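Local coordinates for protein CofB (Escherichia coli, PDB 5AX6) that serves as the homotrimeric minor pilin of the type IVb pilus CFA/III of enterotoxigenic Escherichia coli and probably helps to initiate pilus assembly, at the interface of chains A and B. Numbering follows the deposited sequence. Chains: chain A/B, CofB.

Contacts 1 and 2 are near neighbours, their C-alpha centres about 13 Å apart, whereas contact 3 lies about 28 Å from contact 1 and 37 Å from contact 2. The first two both draw on strand 478-487, contact 1 through B:Trp485 and contact 2 through A:Thr484; in chain B, B:Glu332 of contact 1 sits near the end of strand 327-333 and B:Met335 of contact 2 just beyond it. Contact 3 belongs instead to the beta-repeat region. The two chains of this homotrimer are therefore fastened at two separated levels, contacts 1 and 2 together at one and contact 3 at the other, which should hold the long subunits in register.

Contact 1: the interface of chains A and B. Residues chain A 346-350; chain B 332, 344-345, 347, 485, 489.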
# COMPACT_ATOMS: atom_id res chain seq x y z
N ILE A 346 -13.83 -7.62 19.72
CA ILE A 346 -15.05 -6.83 19.79
C ILE A 346 -16.21 -7.71 20.23
O ILE A 346 -16.46 -8.76 19.63
CB ILE A 346 -15.35 -6.19 18.43
CG1 ILE A 346 -14.22 -5.21 18.07
CG2 ILE A 346 -16.73 -5.51 18.43
CD1 ILE A 346 -14.18 -4.83 16.58
N PRO A 347 -16.94 -7.30 21.27
CA PRO A 347 -18.02 -8.16 21.78
C PRO A 347 -19.27 -8.15 20.91
O PRO A 347 -19.43 -7.26 20.07
CB PRO A 347 -18.32 -7.56 23.15
CG PRO A 347 -18.03 -6.09 22.96
CD PRO A 347 -16.80 -6.06 22.07
N ASN A 348 -20.12 -9.15 21.11
CA ASN A 348 -21.49 -9.13 20.61
C ASN A 348 -22.42 -9.07 21.81
O ASN A 348 -22.04 -9.44 22.92
CB ASN A 348 -21.79 -10.35 19.75
CG ASN A 348 -23.08 -10.20 18.95
OD1 ASN A 348 -23.55 -9.09 18.70
ND2 ASN A 348 -23.66 -11.32 18.53
N THR A 349 -23.63 -8.56 21.60
CA THR A 349 -24.62 -8.47 22.67
C THR A 349 -25.88 -9.15 22.18
O THR A 349 -26.28 -8.97 21.03
CB THR A 349 -24.90 -7.01 23.05
OG1 THR A 349 -23.66 -6.39 23.40
CG2 THR A 349 -25.88 -6.91 24.23
N ILE A 350 -26.48 -9.95 23.05
CA ILE A 350 -27.70 -10.67 22.75
C ILE A 350 -28.69 -10.47 23.88
O ILE A 350 -28.33 -10.62 25.04
CB ILE A 350 -27.42 -12.19 22.57
CG1 ILE A 350 -26.50 -12.43 21.38
CG2 ILE A 350 -28.72 -12.95 22.42
CD1 ILE A 350 -25.79 -13.81 21.40
N GLU B 332 -19.37 -13.17 12.18
CA GLU B 332 -19.23 -14.45 12.86
C GLU B 332 -20.47 -15.30 12.60
O GLU B 332 -21.53 -14.77 12.28
CB GLU B 332 -19.03 -14.28 14.37
CG GLU B 332 -20.31 -13.88 15.10
CD GLU B 332 -20.17 -13.85 16.63
OE1 GLU B 332 -19.06 -14.09 17.16
OE2 GLU B 332 -21.20 -13.59 17.30
N ARG B 344 -21.73 -7.33 13.08
CA ARG B 344 -21.97 -6.38 14.17
C ARG B 344 -20.92 -5.28 14.17
O ARG B 344 -19.83 -5.45 13.61
CB ARG B 344 -21.95 -7.09 15.52
CG ARG B 344 -20.57 -7.55 15.94
CD ARG B 344 -20.68 -8.57 17.06
NE ARG B 344 -19.39 -9.00 17.57
CZ ARG B 344 -18.70 -10.03 17.10
NH1 ARG B 344 -19.17 -10.73 16.07
NH2 ARG B 344 -17.54 -10.34 17.64
N THR B 345 -21.25 -4.17 14.82
CA THR B 345 -20.31 -3.06 14.96
C THR B 345 -19.83 -2.97 16.40
O THR B 345 -20.31 -3.68 17.27
CB THR B 345 -20.94 -1.71 14.57
OG1 THR B 345 -22.06 -1.46 15.43
CG2 THR B 345 -21.44 -1.72 13.14
N PRO B 347 -19.78 -1.54 19.98
CA PRO B 347 -20.84 -0.88 20.75
C PRO B 347 -20.38 0.41 21.43
O PRO B 347 -19.17 0.65 21.56
CB PRO B 347 -21.21 -1.92 21.80
CG PRO B 347 -19.91 -2.66 22.04
CD PRO B 347 -19.27 -2.75 20.67
N TRP B 485 -25.45 -0.47 19.34
CA TRP B 485 -24.59 -1.01 18.29
C TRP B 485 -25.45 -1.25 17.05
O TRP B 485 -26.65 -1.00 17.09
CB TRP B 485 -23.87 -2.29 18.75
CG TRP B 485 -24.72 -3.55 18.88
CD1 TRP B 485 -24.71 -4.63 18.03
CD2 TRP B 485 -25.68 -3.86 19.91
NE1 TRP B 485 -25.60 -5.58 18.47
CE2 TRP B 485 -26.21 -5.14 19.61
CE3 TRP B 485 -26.14 -3.19 21.05
CZ2 TRP B 485 -27.18 -5.75 20.41
CZ3 TRP B 485 -27.12 -3.80 21.84
CH2 TRP B 485 -27.62 -5.08 21.52
N GLU B 489 -28.50 -8.93 13.20
CA GLU B 489 -29.48 -9.51 14.13
C GLU B 489 -30.48 -8.41 14.50
O GLU B 489 -30.09 -7.36 14.99
CB GLU B 489 -28.79 -10.07 15.39
CG GLU B 489 -27.72 -11.12 15.08
CD GLU B 489 -26.92 -11.53 16.32
OE1 GLU B 489 -27.54 -11.97 17.31
OE2 GLU B 489 -25.67 -11.43 16.29
O HOH W 1 -25.70 -8.27 17.47
O HOH W 2 -21.29 -5.56 19.02
O HOH W 3 -22.67 -13.83 19.70
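B:Arg344 sets CG between its backbone N and carbonyl carbon (chi1 70°), the crowded position, then runs extended to NE and reaches the chain A backbone. In A:Asn348, CG anti to the backbone N (chi1 -166°) sends the amide toward chain B. The guanidinium NH2 of B:Arg344 meets the carbonyl O of A:Ile346 at 2.8 Å, nearly straight at 174° and in both planes, while NE makes a weaker, bent bond to A:Pro347 O. The CD methylene of B:Arg344 packs 3.4 Å from A:Asn348 CB. The amide ND2 of A:Asn348 gives a hydrogen bond to B:Glu489 OE2 (3.0 Å), tip to tip on the syn lone pair, and shares a water with B:Glu332 OE2. Another water joins A:Asn348 OD1 to the indole NE1 of B:Trp485. A:Thr349 CB lies over the six-membered ring of B:Trp485, 3.9 Å from the ring centroid. Within chain B, the carboxylate OE1 of B:Glu332 forms a 3.5 Å salt bridge to B:Arg344 NH1, which probably helps to orient the guanidinium. An alanine in place of B:Arg344 would probably loosen the hold on the carbonyls of A:Ile346 and A:Pro347 and leave A:Asn348 less well packed. The site joins the start of strand 348-353 in chain A to the ends of strands 341-344 and 478-487 in chain B.

Contact 2: the interface of chains A and B. Residues chain A 383-384, 386, 453, 484; chain B 335-337.
Backbone pairing supplies the polar part of this contact, where a loop of chain B meets the edge of a chain A strand. The amide N of A:Asn384 donates to the carbonyl O of B:Met335 at 2.7 Å, almost straight (168°) and in the carbonyl plane. The side chain of A:Asn384, with CG beside its own backbone N, lies next to B:Thr336, but its N-H points away from the carbonyl there.

Apolar packing centres on the thioether of B:Met335. Its chain is extended as far as SD and then bends at chi3 (63°), turning the methyl CE toward the indole of A:Trp453, 3.5 Å from CD1. A:Thr484 meets the thioether tip to tip, its methyl CG2 3.9 Å from CE, and A:Leu383 CB adds a further contact at 4.0 Å from CE.

A hydrogen bond within chain A shapes the receiving wall. The indole NE1 of A:Trp453 donates to the amide OE1 of A:Gln386 at 2.9 Å, nearly straight at 177°, in the ring plane and on a lone pair. It pins both flat groups and satisfies the indole N-H beside an apolar guest, while the same OE1 rests 3.4 Å from B:Met335 CE.

With the B:Met335 side chain packed among A:Leu383, A:Gln386, A:Trp453 and A:Thr484, the site probably helps to hold the C-terminal regions of neighbouring subunits together in the CofB trimer.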
# COMPACT_ATOMS: atom_id res chain seq x y z
N LEU A 383 -26.19 -21.68 23.88
CA LEU A 383 -25.60 -21.06 22.69
C LEU A 383 -24.39 -21.87 22.27
O LEU A 383 -23.75 -22.50 23.10
CB LEU A 383 -25.18 -19.61 22.99
CG LEU A 383 -26.25 -18.60 23.41
CD1 LEU A 383 -25.60 -17.29 23.87
CD2 LEU A 383 -27.22 -18.34 22.27
N ASN A 384 -24.07 -21.85 20.97
CA ASN A 384 -22.83 -22.45 20.49
C ASN A 384 -21.64 -21.61 20.90
O ASN A 384 -21.69 -20.38 20.82
CB ASN A 384 -22.86 -22.59 18.97
CG ASN A 384 -23.90 -23.60 18.51
OD1 ASN A 384 -23.99 -24.69 19.07
ND2 ASN A 384 -24.68 -23.24 17.51
N GLN A 386 -18.29 -19.74 20.51
CA GLN A 386 -17.75 -19.07 19.33
C GLN A 386 -16.34 -19.55 19.04
O GLN A 386 -15.65 -20.03 19.94
CB GLN A 386 -17.75 -17.55 19.51
CG GLN A 386 -16.89 -17.07 20.68
CD GLN A 386 -17.66 -17.02 22.02
OE1 GLN A 386 -18.50 -17.87 22.29
NE2 GLN A 386 -17.35 -16.03 22.84
N TRP A 453 -22.39 -23.09 25.33
CA TRP A 453 -22.58 -22.29 26.54
C TRP A 453 -23.90 -22.63 27.18
O TRP A 453 -24.91 -22.70 26.49
CB TRP A 453 -22.59 -20.78 26.25
CG TRP A 453 -21.30 -20.13 25.84
CD1 TRP A 453 -21.01 -19.65 24.60
CD2 TRP A 453 -20.17 -19.84 26.66
NE1 TRP A 453 -19.75 -19.10 24.59
CE2 TRP A 453 -19.22 -19.20 25.85
CE3 TRP A 453 -19.87 -20.05 28.02
CZ2 TRP A 453 -17.98 -18.78 26.34
CZ3 TRP A 453 -18.64 -19.65 28.50
CH2 TRP A 453 -17.70 -19.01 27.66
N THR A 484 -20.68 -11.59 24.54
CA THR A 484 -19.77 -12.63 24.13
C THR A 484 -18.55 -12.01 23.45
O THR A 484 -18.69 -11.04 22.70
CB THR A 484 -20.45 -13.62 23.16
OG1 THR A 484 -20.83 -12.94 21.95
CG2 THR A 484 -21.68 -14.25 23.81
N MET B 335 -24.55 -17.71 16.94
CA MET B 335 -24.31 -18.66 18.03
C MET B 335 -25.57 -19.47 18.36
O MET B 335 -25.54 -20.40 19.16
CB MET B 335 -23.78 -17.93 19.27
CG MET B 335 -22.29 -17.55 19.14
SD MET B 335 -21.65 -16.50 20.48
CE MET B 335 -21.86 -17.59 21.88
N THR B 336 -26.69 -19.13 17.71
CA THR B 336 -27.86 -19.99 17.78
C THR B 336 -27.69 -21.14 16.79
O THR B 336 -26.63 -21.30 16.18
CB THR B 336 -29.16 -19.24 17.47
OG1 THR B 336 -29.21 -18.93 16.07
CG2 THR B 336 -29.26 -17.97 18.30
N ASP B 337 -28.74 -21.93 16.61
CA ASP B 337 -28.68 -23.08 15.71
C ASP B 337 -28.37 -22.64 14.28
O ASP B 337 -27.98 -23.46 13.44
CB ASP B 337 -30.00 -23.86 15.74
CG ASP B 337 -29.90 -25.12 16.58
OD1 ASP B 337 -29.54 -26.17 16.02
OD2 ASP B 337 -30.18 -25.05 17.79

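Contact 3: the interface of chains A and B. Residues chain A 270, 282-283, 296-297, 312; chain B 284-285, 296.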
# COMPACT_ATOMS: atom_id res chain seq x y z
N LEU A 270 5.28 5.40 2.95
CA LEU A 270 4.60 6.39 2.14
C LEU A 270 4.73 7.77 2.78
O LEU A 270 4.43 7.94 3.96
CB LEU A 270 3.12 6.03 2.01
CG LEU A 270 2.24 7.00 1.24
CD1 LEU A 270 2.60 6.96 -0.24
CD2 LEU A 270 0.75 6.69 1.46
N GLY A 282 -1.84 9.17 2.12
CA GLY A 282 -2.86 8.15 2.14
C GLY A 282 -2.70 7.10 1.07
O GLY A 282 -2.27 7.38 -0.06
N LEU A 283 -3.03 5.87 1.44
CA LEU A 283 -3.17 4.79 0.48
C LEU A 283 -4.65 4.55 0.26
O LEU A 283 -5.41 4.38 1.22
CB LEU A 283 -2.50 3.51 0.99
CG LEU A 283 -0.97 3.53 1.11
CD1 LEU A 283 -0.51 2.41 2.03
CD2 LEU A 283 -0.33 3.38 -0.26
N LEU A 296 -6.84 5.08 3.47
CA LEU A 296 -6.22 4.95 4.79
C LEU A 296 -5.17 6.04 4.90
O LEU A 296 -4.13 5.97 4.25
CB LEU A 296 -5.55 3.58 5.00
CG LEU A 296 -6.32 2.41 5.58
CD1 LEU A 296 -5.39 1.19 5.73
CD2 LEU A 296 -6.95 2.82 6.91
N THR A 297 -5.45 7.03 5.74
CA THR A 297 -4.68 8.26 5.77
C THR A 297 -4.06 8.51 7.13
O THR A 297 -4.71 8.28 8.16
CB THR A 297 -5.58 9.44 5.41
OG1 THR A 297 -6.19 9.19 4.14
CG2 THR A 297 -4.79 10.74 5.36
N ILE A 312 -3.95 6.52 12.07
CA ILE A 312 -4.48 6.23 10.74
C ILE A 312 -5.99 6.42 10.76
O ILE A 312 -6.64 6.04 11.73
CB ILE A 312 -4.18 4.79 10.30
CG1 ILE A 312 -2.68 4.57 10.27
CG2 ILE A 312 -4.81 4.53 8.92
CD1 ILE A 312 -1.97 5.59 9.47
N CYS B 284 3.87 1.35 5.51
CA CYS B 284 3.94 2.40 6.52
C CYS B 284 3.58 3.79 6.01
O CYS B 284 3.68 4.08 4.82
CB CYS B 284 5.34 2.45 7.13
SG CYS B 284 5.98 0.84 7.66
N TRP B 285 3.21 4.63 6.96
CA TRP B 285 2.95 6.05 6.75
C TRP B 285 3.91 6.87 7.60
O TRP B 285 4.13 6.54 8.77
CB TRP B 285 1.51 6.42 7.15
CG TRP B 285 0.41 5.76 6.40
CD1 TRP B 285 -0.38 6.33 5.45
CD2 TRP B 285 -0.06 4.42 6.57
NE1 TRP B 285 -1.31 5.41 5.00
CE2 TRP B 285 -1.13 4.23 5.67
CE3 TRP B 285 0.33 3.34 7.38
CZ2 TRP B 285 -1.81 3.02 5.56
CZ3 TRP B 285 -0.35 2.14 7.27
CH2 TRP B 285 -1.42 1.99 6.37
N LEU B 296 1.48 -0.96 9.03
CA LEU B 296 0.61 -2.15 9.01
C LEU B 296 1.48 -3.32 8.61
O LEU B 296 1.89 -3.43 7.45
CB LEU B 296 -0.55 -2.00 8.02
CG LEU B 296 -1.88 -1.41 8.45
CD1 LEU B 296 -2.88 -1.46 7.27
CD2 LEU B 296 -2.41 -2.16 9.67
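Strand edges meet here in a homotypic interface between beta-repeat regions, sealed by a tryptophan that chain B inserts among aliphatic side chains of chain A; it helps to hold two subunits of the trimer side by side. A parallel beta bridge pairs A:Leu270 with B:Trp285, and in it the amide N of A:Leu270 donates to the carbonyl O of B:Cys284 at 2.8 Å, from above the carbonyl plane. B:Trp285 places CG anti to its carbonyl carbon (chi1 -62°) and swings the indole across to chain A. Its NE1 gives a hydrogen bond to A:Leu296 O at 3.0 Å, bent to 136° at the hydrogen, with the acceptor tilted from the ring plane, so that the indole N-H has a partner within the apolar surroundings. A:Ile312 lays its CD1 methyl over one face of the indole, 4.0 Å from the centroid of the five-membered ring. CZ2, on the benzene part, is touched by A:Leu283 CD1 at 3.8 Å and by A:Leu296 CB at 3.8 Å. Farther along, the CD1 methyls of A:Leu296 and B:Leu296 meet at 4.0 Å, the two side chains crossing at about a right angle. The indole spans chain A strands 267-271, 282-285, 294-302 and 308-315, reached from strand 282-285 of chain B.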